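PDB 3LHO: putative hydrolase from Shewanella frigidimarina, which probably acts as an iron(II)-dependent dioxygenase of the 2-oxoadipate dioxygenase/decarboxylase family, related to enzymes that make 2-hydroxyglutarate. Local coordinates for residues A[70-75]-A[79-84]; A[45-50]-A[154-159]; A[174-177]-A[181-184]. All coordinates share one frame; numbering follows the deposited sequence.

Overall arrangement
Interactions 1 and 2 reach the same seven-stranded mixed sheet, their centres about 15 Å apart, whereas interaction 3 lies on the far side of the chain's centre from interaction 2, with about 34 Å between those centres. Interaction 1 pairs the outermost strand 67-74 with strand 79-85 through a backbone hydrogen-bond ladder, with polar side-chain bonds at one end. Interaction 2 joins strand 39-47, deeper in the sheet, to helix 151-159 by apolar packing and a weak cation-pi approach. Interaction 3, a peripheral aromatic-valine contact between a loop and the helix following it, buries the least surface between its segments, 166 Å² against 530 Å² (interaction 1) and 254 Å² (interaction 2). All three combine buried with more exposed residues.

Interaction 1 (A[70-75]-A[79-84]); sequences GDYKFE and LIAKHF. With SO4 (sulfate ion), chain D.
Tyr72 and His83 meet through their polar atoms: Tyr72 OH lies 2.7 Å from His83 ND1, near the plane of the imidazole, in a hydrogen bond that either residue could donate. The rings approach rim to rim, planes 34° apart, so neither covers the other's face. Tyr72 has CG anti to its carbonyl carbon (chi1 -52°), which sets the ring edge beside Ala81 C and His83 N, with the hydroxyl at His83. The other ring nitrogen, His83 NE2, is held by Glu85, so both ring nitrogens are bonded, and Phe251 packs against both rings.

On the opposite face, Asp71 and Lys82 run side by side. Lys82 NZ comes to 2.5 Å from Asp71 OD1, on the syn lone pair, although so short a separation should be read with caution. Bends at chi3 and chi4 turn the end of the lysine toward Asp71 OD1, and NZ is shared with Asp68.

Farther along the first face the contacts are apolar: Phe74 CB sits 4.0 Å from Leu79 CB, and Phe74 CE2 reaches 4.2 Å from Ala81 CB.

Beneath the side chains, the backbone fixes the register. Tyr72 and Ala81 exchange bonds (Tyr72 N to Ala81 O 2.7 Å, Ala81 N to Tyr72 O 2.8 Å), as do Phe74 and Leu79, while Asp71-Lys82 and Lys73-Ile80 are non-hydrogen-bonded pairs. Just past the strand, Glu75 N donates to a sulfate oxygen, O4, at 2.8 Å; the ion probably comes from the crystallisation liquor.

Strand 79-85 is bonded in turn to strand 93-99. With strand axes at 159°, the arrangement is an antiparallel beta hairpin forming one edge of the mixed sheet that, in this glyoxalase-clan fold, also carries the nickel ligands His41, His165 and Glu235.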
loop_
_atom_site.group_PDB
_atom_site.type_symbol
_atom_site.label_atom_id
_atom_site.label_comp_id
_atom_site.label_asym_id
_atom_site.label_seq_id
_atom_site.Cartn_x
_atom_site.Cartn_y
_atom_site.Cartn_z
ATOM N N GLY A 70 2.822 -16.001 2.053
ATOM C CA GLY A 70 3.690 -15.842 0.861
ATOM C C GLY A 70 4.897 -14.966 1.151
ATOM O O GLY A 70 4.754 -13.990 1.864
ATOM N N ASP A 71 6.077 -15.354 0.651
ATOM C CA ASP A 71 7.356 -14.631 0.811
ATOM C C ASP A 71 7.827 -14.184 -0.575
ATOM O O ASP A 71 7.709 -14.943 -1.523
ATOM C CB ASP A 71 8.414 -15.552 1.436
ATOM C CG ASP A 71 8.234 -15.740 2.938
ATOM O OD1 ASP A 71 7.263 -15.183 3.506
ATOM O OD2 ASP A 71 9.065 -16.438 3.549
ATOM N N TYR A 72 8.314 -12.952 -0.685
ATOM C CA TYR A 72 8.733 -12.371 -1.968
ATOM C C TYR A 72 10.039 -11.603 -1.804
ATOM O O TYR A 72 10.278 -10.979 -0.789
ATOM C CB TYR A 72 7.681 -11.373 -2.463
ATOM C CG TYR A 72 6.287 -11.946 -2.500
ATOM C CD1 TYR A 72 5.854 -12.687 -3.587
ATOM C CD2 TYR A 72 5.422 -11.778 -1.437
ATOM C CE1 TYR A 72 4.561 -13.235 -3.614
ATOM C CE2 TYR A 72 4.146 -12.317 -1.440
ATOM C CZ TYR A 72 3.710 -13.023 -2.539
ATOM O OH TYR A 72 2.458 -13.573 -2.539
ATOM N N LYS A 73 10.873 -11.615 -2.833
ATOM C CA LYS A 73 12.029 -10.732 -2.897
ATOM C C LYS A 73 11.950 -9.923 -4.190
ATOM O O LYS A 73 11.711 -10.488 -5.249
ATOM C CB LYS A 73 13.311 -11.546 -2.869
ATOM C CG LYS A 73 14.614 -10.674 -2.823
ATOM C CD LYS A 73 15.813 -11.515 -2.327
ATOM C CE LYS A 73 16.884 -10.676 -1.588
ATOM N NZ LYS A 73 17.365 -11.385 -0.343
ATOM N N PHE A 74 12.129 -8.613 -4.109
ATOM C CA PHE A 74 12.219 -7.764 -5.317
ATOM C C PHE A 74 13.614 -7.142 -5.448
ATOM O O PHE A 74 13.958 -6.202 -4.750
ATOM C CB PHE A 74 11.108 -6.720 -5.251
ATOM C CG PHE A 74 9.739 -7.339 -5.207
ATOM C CD1 PHE A 74 9.158 -7.843 -6.366
ATOM C CD2 PHE A 74 9.053 -7.481 -4.009
ATOM C CE1 PHE A 74 7.896 -8.457 -6.325
ATOM C CE2 PHE A 74 7.785 -8.072 -3.963
ATOM C CZ PHE A 74 7.210 -8.560 -5.115
ATOM N N GLU A 75 14.427 -7.691 -6.341
ATOM C CA GLU A 75 15.861 -7.373 -6.360
ATOM C C GLU A 75 16.159 -5.954 -6.790
ATOM O O GLU A 75 16.908 -5.249 -6.127
ATOM C CB GLU A 75 16.630 -8.329 -7.274
ATOM C CG GLU A 75 18.048 -8.575 -6.794
ATOM C CD GLU A 75 18.065 -9.302 -5.456
ATOM O OE1 GLU A 75 17.294 -10.284 -5.316
ATOM O OE2 GLU A 75 18.823 -8.876 -4.547
ATOM N N LEU A 79 13.894 -4.892 -2.074
ATOM C CA LEU A 79 12.766 -5.115 -1.163
ATOM C C LEU A 79 12.598 -6.591 -0.853
ATOM O O LEU A 79 12.845 -7.444 -1.722
ATOM C CB LEU A 79 11.458 -4.691 -1.827
ATOM C CG LEU A 79 11.176 -3.234 -2.204
ATOM C CD1 LEU A 79 9.755 -3.078 -2.793
ATOM C CD2 LEU A 79 11.354 -2.336 -0.971
ATOM N N ILE A 80 12.178 -6.873 0.378
ATOM C CA ILE A 80 11.551 -8.164 0.627
ATOM C C ILE A 80 10.125 -7.919 1.085
ATOM O O ILE A 80 9.752 -6.843 1.590
ATOM C CB ILE A 80 12.321 -9.081 1.608
ATOM C CG1 ILE A 80 12.443 -8.434 2.991
ATOM C CG2 ILE A 80 13.695 -9.458 1.006
ATOM C CD1 ILE A 80 12.666 -9.458 4.128
ATOM N N ALA A 81 9.278 -8.907 0.853
ATOM C CA ALA A 81 7.891 -8.702 1.274
ATOM C C ALA A 81 7.254 -10.032 1.616
ATOM O O ALA A 81 7.778 -11.137 1.283
ATOM C CB ALA A 81 7.085 -7.986 0.165
ATOM N N LYS A 82 6.104 -9.924 2.250
ATOM C CA LYS A 82 5.262 -11.093 2.551
ATOM C C LYS A 82 3.809 -10.640 2.376
ATOM O O LYS A 82 3.508 -9.409 2.487
ATOM C CB LYS A 82 5.442 -11.558 4.007
ATOM C CG LYS A 82 6.874 -11.924 4.494
ATOM C CD LYS A 82 6.939 -12.159 6.046
ATOM C CE LYS A 82 6.310 -13.442 6.498
ATOM N NZ LYS A 82 6.954 -14.701 5.946
ATOM N N HIS A 83 2.932 -11.613 2.110
ATOM C CA HIS A 83 1.512 -11.366 2.183
ATOM C C HIS A 83 0.867 -12.299 3.190
ATOM O O HIS A 83 1.386 -13.386 3.473
ATOM C CB HIS A 83 0.841 -11.365 0.778
ATOM C CG HIS A 83 0.167 -12.642 0.403
ATOM N ND1 HIS A 83 0.778 -13.620 -0.363
ATOM C CD2 HIS A 83 -1.090 -13.080 0.651
ATOM C CE1 HIS A 83 -0.080 -14.622 -0.535
ATOM N NE2 HIS A 83 -1.226 -14.313 0.068
ATOM N N PHE A 84 -0.237 -11.785 3.770
ATOM C CA PHE A 84 -1.013 -12.425 4.817
ATOM C C PHE A 84 -2.475 -12.535 4.384
ATOM O O PHE A 84 -3.005 -11.628 3.727
ATOM C CB PHE A 84 -0.906 -11.635 6.146
ATOM C CG PHE A 84 0.509 -11.411 6.596
ATOM C CD1 PHE A 84 1.280 -10.395 6.007
ATOM C CD2 PHE A 84 1.087 -12.221 7.550
ATOM C CE1 PHE A 84 2.594 -10.207 6.366
ATOM C CE2 PHE A 84 2.422 -12.042 7.940
ATOM C CZ PHE A 84 3.177 -11.017 7.344
HETATM S S SO4 D . 12.783 -8.070 -9.496
HETATM O O1 SO4 D . 11.344 -8.108 -9.254
HETATM O O2 SO4 D . 13.041 -8.436 -10.885
HETATM O O3 SO4 D . 13.281 -6.716 -9.253
HETATM O O4 SO4 D . 13.433 -9.036 -8.612
#

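Interaction 2 (A[45-50]-A[154-159]); sequences RTFNIA and AWVAAL. With SO4 (sulfate ion), chain C.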
loop_
_atom_site.group_PDB
_atom_site.type_symbol
_atom_site.label_atom_id
_atom_site.label_comp_id
_atom_site.label_asym_id
_atom_site.label_seq_id
_atom_site.Cartn_x
_atom_site.Cartn_y
_atom_site.Cartn_z
ATOM N N ARG A 45 4.406 -0.312 3.818
ATOM C CA ARG A 45 5.845 -0.218 3.530
ATOM C C ARG A 45 6.606 0.082 4.802
ATOM O O ARG A 45 6.091 0.739 5.669
ATOM C CB ARG A 45 6.080 0.962 2.617
ATOM C CG ARG A 45 5.448 0.790 1.240
ATOM C CD ARG A 45 5.755 1.975 0.395
ATOM N NE ARG A 45 5.483 1.687 -1.005
ATOM C CZ ARG A 45 5.775 2.476 -2.034
ATOM N NH1 ARG A 45 6.348 3.650 -1.847
ATOM N NH2 ARG A 45 5.489 2.072 -3.272
ATOM N N THR A 46 7.861 -0.330 4.886
ATOM C CA THR A 46 8.703 0.057 6.032
ATOM C C THR A 46 10.154 -0.198 5.654
ATOM O O THR A 46 10.441 -0.455 4.460
ATOM C CB THR A 46 8.317 -0.687 7.322
ATOM O OG1 THR A 46 8.974 -0.072 8.454
ATOM C CG2 THR A 46 8.669 -2.161 7.240
ATOM N N PHE A 47 11.060 -0.042 6.620
ATOM C CA PHE A 47 12.488 -0.388 6.440
ATOM C C PHE A 47 12.870 -1.592 7.270
ATOM O O PHE A 47 12.233 -1.869 8.278
ATOM C CB PHE A 47 13.362 0.786 6.886
ATOM C CG PHE A 47 13.055 2.077 6.187
ATOM C CD1 PHE A 47 13.461 2.296 4.911
ATOM C CD2 PHE A 47 12.365 3.082 6.836
ATOM C CE1 PHE A 47 13.196 3.490 4.265
ATOM C CE2 PHE A 47 12.096 4.265 6.200
ATOM C CZ PHE A 47 12.504 4.463 4.905
ATOM N N ASN A 48 13.946 -2.297 6.894
ATOM C CA ASN A 48 14.411 -3.443 7.680
ATOM C C ASN A 48 15.232 -3.038 8.950
ATOM O O ASN A 48 16.323 -3.556 9.240
ATOM C CB ASN A 48 15.197 -4.394 6.770
ATOM C CG ASN A 48 16.524 -3.809 6.378
ATOM O OD1 ASN A 48 16.714 -2.574 6.417
ATOM N ND2 ASN A 48 17.467 -4.666 6.081
ATOM N N ILE A 49 14.692 -2.093 9.706
ATOM C CA ILE A 49 15.294 -1.604 10.947
ATOM C C ILE A 49 14.382 -2.234 12.040
ATOM O O ILE A 49 13.138 -2.120 11.957
ATOM C CB ILE A 49 15.280 -0.052 10.996
ATOM C CG1 ILE A 49 16.261 0.528 9.953
ATOM C CG2 ILE A 49 15.614 0.472 12.400
ATOM C CD1 ILE A 49 16.251 2.007 9.761
ATOM N N ALA A 50 14.996 -2.928 13.007
ATOM C CA ALA A 50 14.291 -3.790 13.978
ATOM C C ALA A 50 13.059 -3.111 14.569
ATOM O O ALA A 50 11.937 -3.672 14.644
ATOM C CB ALA A 50 15.283 -4.225 15.127
ATOM N N ALA A 154 11.892 7.465 -0.227
ATOM C CA ALA A 154 11.435 8.883 -0.134
ATOM C C ALA A 154 9.961 9.011 0.275
ATOM O O ALA A 154 9.574 9.855 1.141
ATOM C CB ALA A 154 11.687 9.598 -1.487
ATOM N N TRP A 155 9.138 8.128 -0.285
ATOM C CA TRP A 155 7.731 8.059 0.026
ATOM C C TRP A 155 7.530 7.793 1.499
ATOM O O TRP A 155 6.767 8.490 2.145
ATOM C CB TRP A 155 7.006 6.983 -0.810
ATOM C CG TRP A 155 5.518 7.045 -0.694
ATOM C CD1 TRP A 155 4.653 7.726 -1.522
ATOM C CD2 TRP A 155 4.699 6.400 0.305
ATOM N NE1 TRP A 155 3.359 7.555 -1.089
ATOM C CE2 TRP A 155 3.357 6.727 0.015
ATOM C CE3 TRP A 155 4.975 5.529 1.389
ATOM C CZ2 TRP A 155 2.289 6.258 0.796
ATOM C CZ3 TRP A 155 3.929 5.057 2.152
ATOM C CH2 TRP A 155 2.589 5.410 1.846
ATOM N N VAL A 156 8.216 6.788 2.023
ATOM C CA VAL A 156 8.084 6.480 3.448
ATOM C C VAL A 156 8.597 7.649 4.284
ATOM O O VAL A 156 7.940 8.047 5.248
ATOM C CB VAL A 156 8.805 5.188 3.860
ATOM C CG1 VAL A 156 8.681 5.037 5.367
ATOM C CG2 VAL A 156 8.210 3.989 3.180
ATOM N N ALA A 157 9.718 8.263 3.868
ATOM C CA ALA A 157 10.241 9.436 4.588
ATOM C C ALA A 157 9.228 10.592 4.600
ATOM O O ALA A 157 9.046 11.280 5.652
ATOM C CB ALA A 157 11.601 9.883 3.987
ATOM N N ALA A 158 8.540 10.810 3.474
ATOM C CA ALA A 158 7.578 11.946 3.361
ATOM C C ALA A 158 6.255 11.716 4.086
ATOM O O ALA A 158 5.682 12.661 4.661
ATOM C CB ALA A 158 7.310 12.336 1.879
ATOM N N LEU A 159 5.736 10.499 4.039
ATOM C CA LEU A 159 4.340 10.255 4.513
ATOM C C LEU A 159 4.216 9.351 5.750
ATOM O O LEU A 159 3.192 9.370 6.451
ATOM C CB LEU A 159 3.508 9.710 3.341
ATOM C CG LEU A 159 3.210 10.796 2.278
ATOM C CD1 LEU A 159 2.730 10.164 1.018
ATOM C CD2 LEU A 159 2.192 11.827 2.778
HETATM S S SO4 C . 18.522 -2.405 13.845
HETATM O O1 SO4 C . 17.686 -2.097 15.003
HETATM O O2 SO4 C . 17.749 -3.069 12.786
HETATM O O3 SO4 C . 19.124 -1.156 13.368
HETATM O O4 SO4 C . 19.550 -3.356 14.267
#
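Arg45 sends its charged end past the indole of Trp155 without stacking on it: guanidinium and ring planes stand 72° apart, and Arg45 CZ is 5.0 Å from the centroid of the five-membered ring, 28° off the normal. At that range the cation-pi attraction is weak at most. Closer touches are made by Arg45 NH1, 3.6 Å from Trp155 CB, and by Arg45 CD, 3.8 Å from Trp155 CE3. The chain, extended from CG to NE, carries the guanidinium across the indole to Trp155 CB. On the side of the indole away from Arg45, Leu159 CD1 lies above the ring, offset toward its rim, while Trp155 NE1 donates to Ser231 O, which helps to set the ring's rotation. Arg45 NE bonds to a di(hydroxyethyl)ether molecule, probably from the crystallisation liquor.

Val156 sits between Arg45 and the ring of Phe47. Its CG2 lies 3.7 Å from Arg45 CB, and its CG1, anti to the backbone N, lies 3.6 Å from Phe47 CE2.

The axes of residues 45-47 and 154-159 pass 8.8 Å apart at 100°, so these segments run nearly perpendicular. Helix 106-116 also touches Phe47, through Ile112, and helix 140-149 packs on the alanines of helix 151-159.

Interaction 3 (A[174-177]-A[181-184]); sequences PEFE and DVNQ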
loop_
_atom_site.group_PDB
_atom_site.type_symbol
_atom_site.label_atom_id
_atom_site.label_comp_id
_atom_site.label_asym_id
_atom_site.label_seq_id
_atom_site.Cartn_x
_atom_site.Cartn_y
_atom_site.Cartn_z
ATOM N N PRO A 174 -20.095 -7.021 -8.249
ATOM C CA PRO A 174 -21.209 -7.685 -8.931
ATOM C C PRO A 174 -21.565 -7.183 -10.331
ATOM O O PRO A 174 -22.115 -7.947 -11.113
ATOM C CB PRO A 174 -22.391 -7.486 -7.974
ATOM C CG PRO A 174 -21.993 -6.463 -7.006
ATOM C CD PRO A 174 -20.488 -6.491 -6.928
ATOM N N GLU A 175 -21.253 -5.927 -10.647
ATOM C CA GLU A 175 -21.675 -5.342 -11.923
ATOM C C GLU A 175 -20.630 -5.382 -13.027
ATOM O O GLU A 175 -20.888 -4.907 -14.130
ATOM C CB GLU A 175 -22.080 -3.890 -11.721
ATOM C CG GLU A 175 -23.282 -3.691 -10.849
ATOM C CD GLU A 175 -23.367 -2.274 -10.305
ATOM O OE1 GLU A 175 -22.753 -1.356 -10.895
ATOM O OE2 GLU A 175 -24.038 -2.079 -9.267
ATOM N N PHE A 176 -19.438 -5.873 -12.741
ATOM C CA PHE A 176 -18.355 -5.845 -13.722
ATOM C C PHE A 176 -17.742 -7.215 -13.849
ATOM O O PHE A 176 -17.593 -7.946 -12.864
ATOM C CB PHE A 176 -17.267 -4.848 -13.332
ATOM C CG PHE A 176 -17.681 -3.412 -13.423
ATOM C CD1 PHE A 176 -17.517 -2.709 -14.602
ATOM C CD2 PHE A 176 -18.196 -2.753 -12.319
ATOM C CE1 PHE A 176 -17.897 -1.376 -14.695
ATOM C CE2 PHE A 176 -18.563 -1.414 -12.401
ATOM C CZ PHE A 176 -18.422 -0.732 -13.594
ATOM N N GLU A 177 -17.367 -7.578 -15.063
ATOM C CA GLU A 177 -16.611 -8.795 -15.268
ATOM C C GLU A 177 -15.124 -8.518 -15.529
ATOM O O GLU A 177 -14.244 -9.185 -14.963
ATOM C CB GLU A 177 -17.192 -9.534 -16.459
ATOM C CG GLU A 177 -16.427 -10.791 -16.811
ATOM C CD GLU A 177 -17.103 -11.560 -17.934
ATOM O OE1 GLU A 177 -18.254 -11.247 -18.273
ATOM O OE2 GLU A 177 -16.475 -12.482 -18.461
ATOM N N ASP A 181 -13.565 -3.089 -18.470
ATOM C CA ASP A 181 -14.854 -2.446 -18.286
ATOM C C ASP A 181 -14.841 -1.549 -17.068
ATOM O O ASP A 181 -15.442 -0.487 -17.080
ATOM C CB ASP A 181 -15.957 -3.495 -18.184
ATOM C CG ASP A 181 -16.119 -4.276 -19.476
ATOM O OD1 ASP A 181 -16.114 -3.633 -20.547
ATOM O OD2 ASP A 181 -16.208 -5.513 -19.426
ATOM N N VAL A 182 -14.145 -1.953 -16.016
ATOM C CA VAL A 182 -13.990 -1.057 -14.838
ATOM C C VAL A 182 -13.227 0.200 -15.247
ATOM O O VAL A 182 -13.594 1.325 -14.895
ATOM C CB VAL A 182 -13.242 -1.764 -13.695
ATOM C CG1 VAL A 182 -12.945 -0.789 -12.526
ATOM C CG2 VAL A 182 -14.063 -2.986 -13.225
ATOM N N ASN A 183 -12.145 -0.001 -15.986
ATOM C CA ASN A 183 -11.318 1.114 -16.458
ATOM C C ASN A 183 -12.124 2.095 -17.293
ATOM O O ASN A 183 -11.965 3.319 -17.150
ATOM C CB ASN A 183 -10.095 0.595 -17.240
ATOM C CG ASN A 183 -8.995 0.067 -16.330
ATOM O OD1 ASN A 183 -9.089 0.171 -15.096
ATOM N ND2 ASN A 183 -7.926 -0.489 -16.927
ATOM N N GLN A 184 -13.018 1.572 -18.127
ATOM C CA GLN A 184 -13.834 2.432 -18.979
ATOM C C GLN A 184 -14.800 3.263 -18.126
ATOM O O GLN A 184 -14.928 4.460 -18.356
ATOM C CB GLN A 184 -14.566 1.621 -20.058
ATOM C CG GLN A 184 -15.192 2.450 -21.190
ATOM C CD GLN A 184 -14.201 3.430 -21.823
ATOM O OE1 GLN A 184 -13.053 3.078 -22.117
ATOM N NE2 GLN A 184 -14.626 4.674 -21.987
HETATM O O HOH W 1 -17.371 -6.270 -17.437
#
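Phe176 leans on Val182 from its first side-chain atom: Phe176 CB is 3.7 Å from Val182 CG2. With CG anti to the carbonyl carbon (chi1 -69°), the ring is carried toward the helix, and Phe176 CG makes the shortest apolar approach, 3.6 Å to the same methyl, Val182 CG2. The methyl is presented obliquely, the two side chains crossing at about a right angle. Next round the ring, Phe176 CD1 meets Val182 N at 3.7 Å, while Asp181 CB stands at the ring edge, in its plane, 4.0 Å from CD1.

Residues 174-177 lie in the loop that leads from strand 165-169 of the mixed sheet into helix 179-188, so the loop folds back on the first turns of the helix it enters, with Leu173 also touching Val182. The packing is local and peripheral: the centre of the contact lies about 22 Å from the centre of the chain.

Farther round the ring, Phe176 CE1 comes to 3.5 Å from Asp181 O, a carbonyl placed obliquely to the ring. Beside the ring runs a water bridge. Glu177 N donates to a water at 2.7 Å, and that water donates to Asp181 OD2 over a distance too short to be trusted in detail; Arg178 NE forms a salt bridge with the same carboxylate oxygen.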